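Local structure of endoglucanase A (Clostridium acetobutylicum, 3IK2) at residues Thr346-Ser351 with Tyr377-Ala382; Ala219-Pro224 with Leu270-Asp275; Phe251-Leu256 with Lys336-Lys341; Tyr21-Asp26 with Thr33-Gly38; Gln14-Tyr19 with Ser410-Thr415. The protein probably hydrolyses internal beta-1,4-glucosidic bonds of cellulose and related beta-glucans, as a family 44 glycoside hydrolase. All coordinates share one frame; numbering follows the deposited sequence.

Contact 1 of 5, residues Thr346-Ser351 with Tyr377-Ala382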
# COMPACT_ATOMS: atom_id res chain seq x y z
N THR A 346 0.84 3.17 -16.71
CA THR A 346 0.08 3.05 -15.47
C THR A 346 1.01 2.64 -14.34
O THR A 346 1.89 1.80 -14.50
CB THR A 346 -1.09 2.08 -15.62
OG1 THR A 346 -1.87 2.47 -16.76
CG2 THR A 346 -1.99 2.08 -14.37
N LYS A 347 0.81 3.25 -13.17
CA LYS A 347 1.60 2.91 -12.00
C LYS A 347 0.98 1.79 -11.16
O LYS A 347 -0.20 1.48 -11.29
CB LYS A 347 1.80 4.15 -11.12
CG LYS A 347 2.50 5.28 -11.83
CD LYS A 347 2.00 6.54 -11.14
CE LYS A 347 2.60 7.79 -11.68
NZ LYS A 347 2.38 8.77 -10.60
N LEU A 348 1.77 1.23 -10.26
CA LEU A 348 1.33 0.11 -9.44
C LEU A 348 1.30 0.55 -8.00
O LEU A 348 2.28 1.08 -7.49
CB LEU A 348 2.28 -1.10 -9.58
CG LEU A 348 2.00 -2.36 -8.75
CD1 LEU A 348 0.54 -2.83 -8.97
CD2 LEU A 348 3.04 -3.45 -9.13
N SER A 349 0.17 0.30 -7.35
CA SER A 349 -0.01 0.64 -5.93
C SER A 349 -0.43 -0.59 -5.11
O SER A 349 -1.18 -1.45 -5.61
CB SER A 349 -1.03 1.76 -5.80
OG SER A 349 -1.49 1.91 -4.47
N PHE A 350 0.10 -0.69 -3.88
CA PHE A 350 -0.43 -1.63 -2.87
C PHE A 350 -0.95 -0.85 -1.66
O PHE A 350 -0.21 -0.57 -0.71
CB PHE A 350 0.61 -2.66 -2.42
CG PHE A 350 1.01 -3.65 -3.52
CD1 PHE A 350 2.15 -3.43 -4.30
CD2 PHE A 350 0.23 -4.79 -3.78
CE1 PHE A 350 2.50 -4.33 -5.33
CE2 PHE A 350 0.59 -5.69 -4.79
CZ PHE A 350 1.72 -5.45 -5.58
N SER A 351 -2.23 -0.48 -1.72
CA SER A 351 -2.83 0.35 -0.68
C SER A 351 -3.24 -0.38 0.59
O SER A 351 -3.59 0.26 1.58
CB SER A 351 -4.00 1.16 -1.24
OG SER A 351 -5.01 0.28 -1.67
N TYR A 377 11.34 -2.84 -7.41
CA TYR A 377 10.49 -3.21 -8.54
C TYR A 377 9.45 -2.22 -9.01
O TYR A 377 8.45 -2.62 -9.60
CB TYR A 377 9.87 -4.58 -8.28
CG TYR A 377 10.94 -5.61 -8.15
CD1 TYR A 377 11.59 -6.12 -9.28
CD2 TYR A 377 11.35 -6.05 -6.90
CE1 TYR A 377 12.60 -7.07 -9.15
CE2 TYR A 377 12.33 -6.96 -6.77
CZ TYR A 377 12.95 -7.48 -7.89
OH TYR A 377 13.95 -8.40 -7.74
N GLY A 378 9.68 -0.92 -8.81
CA GLY A 378 8.79 0.06 -9.45
C GLY A 378 7.35 0.16 -8.92
O GLY A 378 6.42 0.48 -9.68
N VAL A 379 7.15 -0.11 -7.64
CA VAL A 379 5.88 0.26 -6.95
C VAL A 379 5.88 1.76 -6.66
O VAL A 379 6.85 2.30 -6.11
CB VAL A 379 5.68 -0.59 -5.67
CG1 VAL A 379 4.50 -0.16 -4.86
CG2 VAL A 379 5.55 -2.08 -6.07
N TYR A 380 4.80 2.44 -7.03
CA TYR A 380 4.67 3.88 -6.85
C TYR A 380 4.19 4.28 -5.45
O TYR A 380 4.55 5.33 -4.93
CB TYR A 380 3.69 4.43 -7.90
CG TYR A 380 3.48 5.94 -7.87
CD1 TYR A 380 4.40 6.80 -8.46
CD2 TYR A 380 2.32 6.51 -7.29
CE1 TYR A 380 4.20 8.21 -8.46
CE2 TYR A 380 2.10 7.92 -7.29
CZ TYR A 380 3.06 8.75 -7.88
OH TYR A 380 2.90 10.14 -7.90
N PHE A 381 3.36 3.44 -4.85
CA PHE A 381 2.64 3.79 -3.62
C PHE A 381 2.35 2.50 -2.84
O PHE A 381 1.97 1.47 -3.42
CB PHE A 381 1.33 4.52 -3.99
CG PHE A 381 0.55 5.07 -2.80
CD1 PHE A 381 0.68 6.41 -2.42
CD2 PHE A 381 -0.35 4.25 -2.09
CE1 PHE A 381 -0.06 6.93 -1.31
CE2 PHE A 381 -1.07 4.76 -0.99
CZ PHE A 381 -0.92 6.10 -0.60
N ALA A 382 2.55 2.55 -1.54
CA ALA A 382 2.13 1.43 -0.71
C ALA A 382 1.79 1.94 0.69
O ALA A 382 2.48 2.80 1.22
CB ALA A 382 3.23 0.37 -0.65
O HOH W 1 4.44 1.98 -10.34

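Contact 2 of 5, residues Ala219-Pro224 with Leu270-Asp275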
# COMPACT_ATOMS: atom_id res chain seq x y z
N ALA A 219 -4.90 15.58 -9.83
CA ALA A 219 -5.01 14.52 -8.84
C ALA A 219 -4.99 13.14 -9.51
O ALA A 219 -5.41 12.97 -10.66
CB ALA A 219 -6.25 14.70 -8.00
N GLU A 220 -4.47 12.17 -8.77
CA GLU A 220 -4.28 10.81 -9.28
C GLU A 220 -5.37 9.86 -8.80
O GLU A 220 -5.89 10.00 -7.67
CB GLU A 220 -2.92 10.29 -8.84
CG GLU A 220 -1.77 10.85 -9.66
CD GLU A 220 -0.42 10.45 -9.10
OE1 GLU A 220 -0.35 9.94 -7.95
OE2 GLU A 220 0.60 10.69 -9.79
N THR A 221 -5.73 8.90 -9.66
CA THR A 221 -6.80 7.95 -9.36
C THR A 221 -6.24 6.57 -9.18
O THR A 221 -5.32 6.17 -9.91
CB THR A 221 -7.92 7.91 -10.45
OG1 THR A 221 -7.32 7.73 -11.73
CG2 THR A 221 -8.73 9.20 -10.41
N PHE A 222 -6.81 5.86 -8.20
CA PHE A 222 -6.33 4.56 -7.76
C PHE A 222 -7.54 3.66 -7.88
O PHE A 222 -8.59 3.94 -7.26
CB PHE A 222 -5.87 4.59 -6.27
CG PHE A 222 -4.54 5.29 -6.04
CD1 PHE A 222 -4.39 6.66 -6.32
CD2 PHE A 222 -3.44 4.59 -5.56
CE1 PHE A 222 -3.18 7.30 -6.13
CE2 PHE A 222 -2.21 5.22 -5.33
CZ PHE A 222 -2.06 6.59 -5.64
N GLY A 223 -7.38 2.58 -8.67
CA GLY A 223 -8.43 1.58 -8.89
C GLY A 223 -7.88 0.26 -9.39
O GLY A 223 -6.75 0.19 -9.85
N PRO A 224 -8.67 -0.83 -9.27
CA PRO A 224 -9.99 -0.81 -8.63
C PRO A 224 -9.96 -1.01 -7.12
O PRO A 224 -11.03 -1.04 -6.52
CB PRO A 224 -10.73 -1.99 -9.32
CG PRO A 224 -9.74 -2.60 -10.27
CD PRO A 224 -8.38 -2.16 -9.82
N LEU A 270 -7.46 8.25 -17.12
CA LEU A 270 -8.46 8.19 -16.08
C LEU A 270 -8.01 7.28 -14.98
O LEU A 270 -8.57 7.30 -13.89
CB LEU A 270 -9.83 7.76 -16.64
CG LEU A 270 -10.55 8.67 -17.64
CD1 LEU A 270 -11.80 7.95 -18.16
CD2 LEU A 270 -10.90 10.06 -17.03
N LEU A 271 -7.01 6.46 -15.25
CA LEU A 271 -6.44 5.61 -14.23
C LEU A 271 -4.98 5.94 -14.11
O LEU A 271 -4.22 5.73 -15.05
CB LEU A 271 -6.59 4.11 -14.59
CG LEU A 271 -6.04 3.09 -13.56
CD1 LEU A 271 -6.99 3.02 -12.33
CD2 LEU A 271 -5.75 1.66 -14.14
N ASP A 272 -4.58 6.44 -12.94
CA ASP A 272 -3.16 6.67 -12.67
C ASP A 272 -2.46 5.46 -12.05
O ASP A 272 -1.36 5.14 -12.44
CB ASP A 272 -2.94 7.91 -11.82
CG ASP A 272 -3.37 9.15 -12.53
OD1 ASP A 272 -2.62 9.61 -13.43
OD2 ASP A 272 -4.47 9.64 -12.23
N ALA A 273 -3.11 4.82 -11.08
CA ALA A 273 -2.50 3.73 -10.37
C ALA A 273 -3.42 2.53 -10.30
O ALA A 273 -4.54 2.61 -9.75
CB ALA A 273 -2.07 4.18 -8.92
N LEU A 274 -2.95 1.40 -10.85
CA LEU A 274 -3.62 0.13 -10.64
C LEU A 274 -3.44 -0.22 -9.16
O LEU A 274 -2.32 -0.43 -8.70
CB LEU A 274 -3.01 -0.98 -11.52
CG LEU A 274 -3.69 -2.36 -11.32
CD1 LEU A 274 -5.13 -2.37 -11.90
CD2 LEU A 274 -2.85 -3.50 -11.89
N ASP A 275 -4.54 -0.21 -8.41
CA ASP A 275 -4.44 -0.35 -6.97
C ASP A 275 -4.93 -1.71 -6.48
O ASP A 275 -6.01 -2.18 -6.84
CB ASP A 275 -5.19 0.78 -6.28
CG ASP A 275 -5.03 0.75 -4.76
OD1 ASP A 275 -3.88 0.72 -4.26
OD2 ASP A 275 -6.06 0.79 -4.07

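Contact 3 of 5, residues Phe251-Leu256 with Lys336-Lys341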
# COMPACT_ATOMS: atom_id res chain seq x y z
N PHE A 251 -8.71 -10.78 -14.85
CA PHE A 251 -9.51 -9.56 -14.78
C PHE A 251 -8.64 -8.31 -14.86
O PHE A 251 -9.08 -7.32 -15.38
CB PHE A 251 -10.44 -9.56 -13.53
CG PHE A 251 -11.07 -8.20 -13.24
CD1 PHE A 251 -12.27 -7.83 -13.85
CD2 PHE A 251 -10.44 -7.29 -12.38
CE1 PHE A 251 -12.85 -6.56 -13.58
CE2 PHE A 251 -11.01 -6.01 -12.13
CZ PHE A 251 -12.20 -5.66 -12.72
N ILE A 252 -7.41 -8.36 -14.35
CA ILE A 252 -6.46 -7.23 -14.45
C ILE A 252 -6.24 -6.71 -15.87
O ILE A 252 -6.21 -5.49 -16.09
CB ILE A 252 -5.11 -7.51 -13.64
CG1 ILE A 252 -5.36 -7.29 -12.12
CG2 ILE A 252 -3.93 -6.66 -14.18
CD1 ILE A 252 -4.24 -7.70 -11.17
N ASP A 253 -6.10 -7.63 -16.84
CA ASP A 253 -6.00 -7.32 -18.28
C ASP A 253 -7.29 -6.66 -18.82
O ASP A 253 -7.24 -5.65 -19.48
CB ASP A 253 -5.74 -8.61 -19.10
CG ASP A 253 -4.37 -9.22 -18.82
OD1 ASP A 253 -3.50 -8.52 -18.25
OD2 ASP A 253 -4.16 -10.41 -19.18
N TYR A 254 -8.43 -7.26 -18.53
CA TYR A 254 -9.72 -6.69 -18.86
C TYR A 254 -9.80 -5.27 -18.33
O TYR A 254 -10.23 -4.36 -19.06
CB TYR A 254 -10.85 -7.53 -18.28
CG TYR A 254 -12.24 -6.86 -18.31
CD1 TYR A 254 -13.04 -6.90 -19.45
CD2 TYR A 254 -12.74 -6.20 -17.18
CE1 TYR A 254 -14.32 -6.26 -19.46
CE2 TYR A 254 -13.98 -5.60 -17.17
CZ TYR A 254 -14.77 -5.64 -18.30
OH TYR A 254 -15.99 -5.04 -18.24
N TYR A 255 -9.45 -5.10 -17.06
CA TYR A 255 -9.60 -3.82 -16.40
C TYR A 255 -8.67 -2.77 -17.00
O TYR A 255 -9.14 -1.68 -17.33
CB TYR A 255 -9.39 -3.95 -14.88
CG TYR A 255 -9.56 -2.62 -14.14
CD1 TYR A 255 -10.82 -2.09 -13.89
CD2 TYR A 255 -8.44 -1.91 -13.70
CE1 TYR A 255 -10.97 -0.88 -13.22
CE2 TYR A 255 -8.57 -0.70 -13.03
CZ TYR A 255 -9.84 -0.20 -12.79
OH TYR A 255 -9.96 1.00 -12.13
N LEU A 256 -7.39 -3.11 -17.18
CA LEU A 256 -6.39 -2.20 -17.78
C LEU A 256 -6.70 -1.81 -19.20
O LEU A 256 -6.65 -0.63 -19.57
CB LEU A 256 -4.97 -2.78 -17.70
CG LEU A 256 -4.27 -2.86 -16.32
CD1 LEU A 256 -3.07 -3.76 -16.45
CD2 LEU A 256 -3.85 -1.49 -15.77
N LYS A 336 3.12 -6.07 -13.98
CA LYS A 336 3.92 -5.18 -14.82
C LYS A 336 3.81 -5.53 -16.31
O LYS A 336 3.65 -4.66 -17.13
CB LYS A 336 5.37 -5.25 -14.34
CG LYS A 336 6.05 -3.91 -14.25
CD LYS A 336 5.74 -3.21 -12.96
CE LYS A 336 5.79 -1.73 -13.20
NZ LYS A 336 5.97 -0.96 -11.96
N SER A 337 3.88 -6.81 -16.65
CA SER A 337 3.56 -7.29 -18.00
C SER A 337 2.15 -6.92 -18.47
O SER A 337 1.95 -6.49 -19.63
CB SER A 337 3.73 -8.82 -18.06
OG SER A 337 2.82 -9.39 -18.99
N SER A 338 1.15 -7.12 -17.61
CA SER A 338 -0.19 -6.65 -17.93
C SER A 338 -0.25 -5.13 -18.20
O SER A 338 -0.88 -4.72 -19.17
CB SER A 338 -1.17 -7.05 -16.84
OG SER A 338 -1.18 -8.45 -16.65
N ILE A 339 0.40 -4.32 -17.36
CA ILE A 339 0.48 -2.85 -17.57
C ILE A 339 1.16 -2.52 -18.92
O ILE A 339 0.63 -1.77 -19.75
CB ILE A 339 1.21 -2.13 -16.36
CG1 ILE A 339 0.35 -2.20 -15.08
CG2 ILE A 339 1.67 -0.68 -16.72
CD1 ILE A 339 1.02 -1.59 -13.79
N ASP A 340 2.32 -3.13 -19.16
CA ASP A 340 3.05 -2.88 -20.40
C ASP A 340 2.27 -3.33 -21.66
O ASP A 340 2.41 -2.73 -22.72
CB ASP A 340 4.44 -3.56 -20.32
CG ASP A 340 5.38 -2.92 -19.25
OD1 ASP A 340 5.00 -1.92 -18.57
OD2 ASP A 340 6.52 -3.43 -19.06
N LYS A 341 1.44 -4.38 -21.55
CA LYS A 341 0.65 -4.88 -22.69
C LYS A 341 -0.73 -4.19 -22.86
O LYS A 341 -1.22 -4.07 -23.99
CB LYS A 341 0.44 -6.40 -22.62
CG LYS A 341 1.72 -7.26 -22.68
CD LYS A 341 2.26 -7.36 -24.10
CE LYS A 341 3.55 -8.18 -24.18
NZ LYS A 341 4.37 -7.71 -25.35

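Contact 4 of 5, residues Tyr21-Asp26 with Thr33-Gly38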
# COMPACT_ATOMS: atom_id res chain seq x y z
N TYR A 21 6.57 4.16 1.43
CA TYR A 21 6.77 4.03 2.90
C TYR A 21 5.55 4.58 3.65
O TYR A 21 5.68 5.30 4.63
CB TYR A 21 8.05 4.75 3.37
CG TYR A 21 9.30 4.40 2.58
CD1 TYR A 21 9.79 5.26 1.58
CD2 TYR A 21 10.00 3.21 2.83
CE1 TYR A 21 10.92 4.93 0.84
CE2 TYR A 21 11.15 2.87 2.12
CZ TYR A 21 11.60 3.73 1.12
OH TYR A 21 12.72 3.39 0.41
N GLY A 22 4.36 4.23 3.17
CA GLY A 22 3.14 4.82 3.68
C GLY A 22 2.39 3.90 4.62
O GLY A 22 2.73 2.71 4.78
N THR A 23 1.37 4.46 5.27
CA THR A 23 0.52 3.69 6.16
C THR A 23 -0.96 4.09 6.07
O THR A 23 -1.27 5.21 5.65
CB THR A 23 1.05 3.76 7.61
OG1 THR A 23 0.41 2.75 8.41
CG2 THR A 23 0.84 5.19 8.19
N ASN A 24 -1.85 3.16 6.45
CA ASN A 24 -3.29 3.39 6.71
C ASN A 24 -3.55 3.73 8.19
O ASN A 24 -4.63 4.21 8.54
CB ASN A 24 -4.10 2.11 6.45
CG ASN A 24 -4.31 1.82 4.98
OD1 ASN A 24 -5.28 2.37 4.39
ND2 ASN A 24 -3.56 0.98 4.43
N GLN A 25 -2.56 3.43 9.04
CA GLN A 25 -2.67 3.62 10.48
C GLN A 25 -1.40 4.26 10.97
O GLN A 25 -0.31 3.76 10.71
CB GLN A 25 -2.94 2.28 11.25
CG GLN A 25 -4.38 1.72 11.10
CD GLN A 25 -4.56 0.94 9.80
OE1 GLN A 25 -3.59 0.40 9.26
NE2 GLN A 25 -5.78 0.92 9.28
N ASP A 26 -1.54 5.37 11.68
CA ASP A 26 -0.38 6.03 12.26
C ASP A 26 0.40 5.20 13.28
O ASP A 26 -0.18 4.49 14.07
CB ASP A 26 -0.77 7.39 12.85
CG ASP A 26 -1.06 8.41 11.77
OD1 ASP A 26 -0.34 8.42 10.73
OD2 ASP A 26 -2.04 9.16 11.95
N THR A 33 5.88 8.29 4.69
CA THR A 33 5.94 9.25 3.61
C THR A 33 4.61 9.33 2.84
O THR A 33 4.51 10.10 1.87
CB THR A 33 7.04 8.91 2.57
OG1 THR A 33 6.73 7.66 1.95
CG2 THR A 33 8.46 8.88 3.21
N ALA A 34 3.61 8.55 3.26
CA ALA A 34 2.30 8.48 2.59
C ALA A 34 1.27 7.97 3.58
O ALA A 34 1.59 7.13 4.44
CB ALA A 34 2.32 7.60 1.37
N ARG A 35 0.06 8.49 3.47
CA ARG A 35 -1.05 8.03 4.32
C ARG A 35 -2.33 7.85 3.50
O ARG A 35 -2.59 8.62 2.58
CB ARG A 35 -1.25 8.98 5.52
CG ARG A 35 -0.08 8.98 6.53
CD ARG A 35 -0.15 10.21 7.44
NE ARG A 35 -1.13 10.09 8.55
CZ ARG A 35 -2.28 10.78 8.64
NH1 ARG A 35 -2.62 11.66 7.71
NH2 ARG A 35 -3.08 10.60 9.68
N ARG A 36 -3.08 6.79 3.81
CA ARG A 36 -4.38 6.51 3.16
C ARG A 36 -5.53 6.57 4.16
O ARG A 36 -5.41 6.05 5.28
CB ARG A 36 -4.36 5.11 2.51
CG ARG A 36 -5.72 4.52 2.06
CD ARG A 36 -5.43 3.25 1.34
NE ARG A 36 -6.49 2.54 0.62
CZ ARG A 36 -7.14 1.48 1.09
NH1 ARG A 36 -6.96 1.05 2.34
NH2 ARG A 36 -8.02 0.85 0.33
N ILE A 37 -6.65 7.17 3.75
CA ILE A 37 -7.93 6.92 4.43
C ILE A 37 -8.80 6.11 3.48
O ILE A 37 -9.14 6.58 2.39
CB ILE A 37 -8.63 8.19 5.01
CG1 ILE A 37 -9.93 7.81 5.76
CG2 ILE A 37 -8.84 9.31 3.95
CD1 ILE A 37 -10.70 9.00 6.38
N GLY A 38 -9.07 4.86 3.85
CA GLY A 38 -9.69 3.88 2.95
C GLY A 38 -10.10 2.61 3.65
O GLY A 38 -10.20 2.57 4.88
O HOH W 2 -6.01 6.42 7.89
O HOH W 3 -7.16 3.76 5.93

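Contact 5 of 5, residues Gln14-Tyr19 with Ser410-Thr415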
# COMPACT_ATOMS: atom_id res chain seq x y z
N GLN A 14 17.11 2.31 -10.88
CA GLN A 14 15.66 2.42 -10.86
C GLN A 14 15.29 3.51 -9.85
O GLN A 14 15.68 3.42 -8.68
CB GLN A 14 15.07 1.06 -10.47
CG GLN A 14 13.56 1.01 -10.24
CD GLN A 14 12.77 0.94 -11.52
OE1 GLN A 14 11.61 1.31 -11.55
NE2 GLN A 14 13.39 0.47 -12.59
N ALA A 15 14.56 4.53 -10.30
CA ALA A 15 13.99 5.51 -9.39
C ALA A 15 13.11 4.82 -8.34
O ALA A 15 12.21 4.07 -8.66
CB ALA A 15 13.20 6.53 -10.16
N ILE A 16 13.39 5.05 -7.07
CA ILE A 16 12.51 4.61 -5.98
C ILE A 16 11.47 5.71 -5.72
O ILE A 16 11.83 6.83 -5.38
CB ILE A 16 13.31 4.40 -4.68
CG1 ILE A 16 14.48 3.44 -4.91
CG2 ILE A 16 12.35 3.98 -3.49
CD1 ILE A 16 15.31 3.15 -3.63
N SER A 17 10.18 5.39 -5.88
CA SER A 17 9.12 6.34 -5.56
C SER A 17 9.14 6.61 -4.05
O SER A 17 9.21 5.66 -3.25
CB SER A 17 7.76 5.82 -6.05
OG SER A 17 6.68 6.55 -5.51
N PRO A 18 9.13 7.91 -3.65
CA PRO A 18 9.11 8.21 -2.21
C PRO A 18 7.87 7.70 -1.44
O PRO A 18 7.93 7.58 -0.21
CB PRO A 18 9.23 9.74 -2.16
CG PRO A 18 8.87 10.20 -3.49
CD PRO A 18 9.16 9.14 -4.47
N TYR A 19 6.78 7.38 -2.14
CA TYR A 19 5.50 7.09 -1.49
C TYR A 19 5.23 5.62 -1.15
O TYR A 19 4.12 5.29 -0.72
CB TYR A 19 4.31 7.65 -2.27
CG TYR A 19 4.56 9.04 -2.80
CD1 TYR A 19 4.60 9.27 -4.17
CD2 TYR A 19 4.82 10.11 -1.93
CE1 TYR A 19 4.87 10.53 -4.68
CE2 TYR A 19 5.07 11.38 -2.43
CZ TYR A 19 5.08 11.57 -3.81
OH TYR A 19 5.35 12.81 -4.36
N SER A 410 17.73 10.70 8.93
CA SER A 410 18.55 10.30 7.79
C SER A 410 17.78 9.20 7.05
O SER A 410 17.15 8.33 7.68
CB SER A 410 19.91 9.72 8.20
OG SER A 410 20.66 10.58 9.01
N LYS A 411 17.84 9.23 5.74
CA LYS A 411 17.01 8.31 4.98
C LYS A 411 17.74 7.52 3.91
O LYS A 411 18.87 7.83 3.52
CB LYS A 411 15.82 9.05 4.37
CG LYS A 411 16.16 10.30 3.62
CD LYS A 411 14.90 11.10 3.45
CE LYS A 411 14.81 11.68 2.06
NZ LYS A 411 15.93 12.62 1.78
N TYR A 412 17.07 6.47 3.47
CA TYR A 412 17.47 5.63 2.36
C TYR A 412 17.61 6.46 1.07
O TYR A 412 17.09 7.58 0.98
CB TYR A 412 16.44 4.50 2.23
CG TYR A 412 16.94 3.32 1.44
CD1 TYR A 412 18.03 2.59 1.89
CD2 TYR A 412 16.36 2.97 0.23
CE1 TYR A 412 18.53 1.53 1.16
CE2 TYR A 412 16.85 1.90 -0.51
CZ TYR A 412 17.92 1.18 -0.02
OH TYR A 412 18.42 0.12 -0.73
N GLY A 413 18.33 5.93 0.08
CA GLY A 413 18.52 6.63 -1.20
C GLY A 413 17.26 6.64 -2.07
O GLY A 413 16.33 5.92 -1.80
N ASP A 414 17.26 7.45 -3.11
CA ASP A 414 16.12 7.61 -4.00
C ASP A 414 16.30 6.82 -5.30
O ASP A 414 15.41 6.79 -6.14
CB ASP A 414 15.90 9.10 -4.31
CG ASP A 414 17.12 9.77 -4.94
OD1 ASP A 414 18.13 9.10 -5.24
OD2 ASP A 414 17.09 11.00 -5.12
N THR A 415 17.46 6.17 -5.46
CA THR A 415 17.74 5.43 -6.70
C THR A 415 18.25 4.04 -6.36
O THR A 415 19.34 3.92 -5.83
CB THR A 415 18.80 6.14 -7.57
OG1 THR A 415 18.55 7.54 -7.57
CG2 THR A 415 18.80 5.61 -9.01

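Contact 1 of 5, residues Thr346-Ser351 with Tyr377-Ala382
Lys347 sets CG beside its backbone N (chi1 -59°) and runs out extended, while Tyr380 sends its ring off anti to its own N (chi1 -178°); the two side chains therefore lie against each other, with the lysine methylenes over one ring face. CD sits almost over the ring centre, 3.6 Å from the Tyr380 centroid, in a CH-pi contact. NZ continues over the same face as a cation-pi partner, although it is modelled too close to the ring for its exact place to be trusted, and it also forms a salt bridge with Glu220. A long, flexible chain with a charged tip suits both tasks. The two segments are neighbouring parallel strands of the TIM-like barrel, joined through helix 361-376 as a beta-alpha-beta unit. Tyr380 N donates to Leu348 O (2.9 Å), and Phe350 N to Phe381 O (2.9 Å). Nearer the start of the strands a water replaces direct pairing, accepting from Leu348 N (2.8 Å) and donating to Gly378 O (2.6 Å). Val379 CG2 meets the edge of the Phe350 ring at CE1 (3.9 Å), beneath helix 331-342, where branched and aromatic residues fill the layer between barrel and helix.

Contact 2 of 5, residues Ala219-Pro224 with Leu270-Asp275
Thr221 and the turn before strand 273-278 share most of the polar bonds. Thr221 OG1, lodged between its own N and carbonyl carbon (chi1 51°), gives its proton to Leu270 O (2.5 Å) and accepts from Asp272 N (3.3 Å), a double role that suits a threonine hydroxyl. Thr221 N in turn donates to the anti lone pair of Asp272 OD2 (3.0 Å). Backbone bonds then carry the parallel pairing of these adjacent TIM-like barrel strands: Ala273 N to Thr221 O, Gly223 N to Ala273 O (3.0 Å) and Asp275 N to Gly223 O (2.7 Å).

Among the apolar contacts, Ala273 CB rests over one face of the Phe222 ring, offset toward its rim, 3.8 Å from the centroid, a methyl small enough to leave room for the phenyl. Further along, Pro224, entered through a cis peptide, places CD 3.9 Å from Leu274 CD1.

Asp272 OD2 is bridged to Lys213, while Glu220 pairs with Lys347 and hydrogen-bonds Tyr98 OH; with Thr221 N also bound to OD2, this should favour the ionised form of Asp272.

Contact 3 of 5, residues Phe251-Leu256 with Lys336-Lys341
Leu256 and Asp253 reach across to Ser338 from two helices of the outer layer of the TIM-like barrel, 251-266 and 331-342. The short helical segments run roughly parallel, their axes 9.5 Å apart and inclined at 29°. Ser338 points toward the other helix, and its small side chain lets the backbones come close, with CA 5.9 Å from Asp253 CA. Three residues of the first helix surround it. Ile252 brings the tip of its CG2 branch to Ser338 CB (3.9 Å). Leu256, also directed at the partner helix, lays CD1 over the backbone between Ser338 and Ile339, 3.6 Å from Ser338 C; the same methyl touches Ile339 CG1 at 4.0 Å, although Ile339 CB points away. Branched aliphatic side chains suit these places because they cover main chain without asking for a polar partner. Asp253 starts out flanking the contact, but with CG beside its backbone N (chi1 -67°) its carboxylate turns toward the serine. Trp250 NE1 donates to Ser338 OG, and a glycerol, probably from the crystallisation liquor, also hydrogen-bonds that hydroxyl. Ser338 OG also bonds to Lys334 O within its own helix, and Asp253 OD1 lies 2.8 Å from Ser338 OG.

Contact 4 of 5, residues Tyr21-Asp26 with Thr33-Gly38
Thr33 N donates to Tyr21 O (3.0 Å) where strands 22-23 and 34-37, the first two of the TIM-like barrel, begin to run parallel. The packed part is held by backbone bonds, from this one at the start to Arg36 N on Thr23 O (3.0 Å) further along; between them Gly22, with no side chain, fits close beside Ala34 CB. Asn24 and Arg36 lie alongside each other, and NH1 gives a straight bond to Asn24 OD1 (3.0 Å, 170°) in the guanidinium plane. Asn24 ND2 donates to Tyr384 O and Ser351 O, and Arg36 NH1 also bridges to Glu352.

On the looser side Asp26 is the partly exposed partner. Arg35 grips it side-on, NE to OD1 (2.9 Å) and NH2 to OD2 (2.9 Å), both on syn lone pairs, the two planes only 9° apart. Lys90 is a second cation for OD2, and Arg35 NH1 bonds to Ser91 OG and Phe87 O. Separately, where the chain leaves the strand after Thr23, a water donates to Asn24 O (2.7 Å) and Arg36 O (2.7 Å).

Contact 5 of 5, residues Gln14-Tyr19 with Ser410-Thr415
Ile16 N donates to Asp414 O at 2.8 Å, the one direct hydrogen bond between these segments, with the donor well above the carbonyl plane. It lies in the beta-sandwich domain, inside the sheet and not at its margin, where strand 2-15 ends and the neighbouring strand 415-421 begins antiparallel to it. Ala15 and Thr415 form a non-hydrogen-bonded pair there, and Asp414 with Thr415 makes a classic beta bulge opposite Val433. Thr415 CA approaches Gln14 O in a CA-H...O contact (3.5 Å), and its CG2 methyl, anti to the backbone N, lies 3.8 Å from the same oxygen; a beta-branched residue suits this extended backbone.

Ile16 supplies the apolar half of the contact. With CG1 beside its own N (chi1 -54°) and the chain then extended, CD1 comes to the edge of the Tyr412 ring and touches CE2 at 3.7 Å, the two side chains crossing at about a right angle. Tyr412 is buried, meeting Tyr402 edge-to-face and resting on Tyr430 and Ile444, so a large aromatic fills its place, while the aliphatic isoleucine closes the ring edge. Asp414 points away from strand 2-15, and its OD2 is bonded to Ser435. Its other oxygen, OD1, takes the proton of Thr415 OG1 at 2.8 Å, from above the carboxylate plane.

Contacts 1, 2 and 4 lie in the eight-stranded barrel. Contacts 1 and 2, centres 10 Å apart, share strand neighbours 347-353 and 273-278 and are joined by a probable hydrogen bond between Ser349 OG and Asp275 OD1 (2.7 Å). Strand 22-23 of contact 4 closes the barrel against strand 379-384 of contact 1 (Ala382 O to Gly22 N, 3.1 Å). Contact 3 sits outside, its Tyr255 packing on Pro224 of contact 2. Contact 5 encloses the others along the chain, leading from the beta-sandwich into the barrel: Pro18 O is 2.5 Å from Thr33 OG1 of contact 4. As in TIM-barrel hydrolases, the active site probably lies at the C-terminal strand ends, toward Arg36 and Ser351.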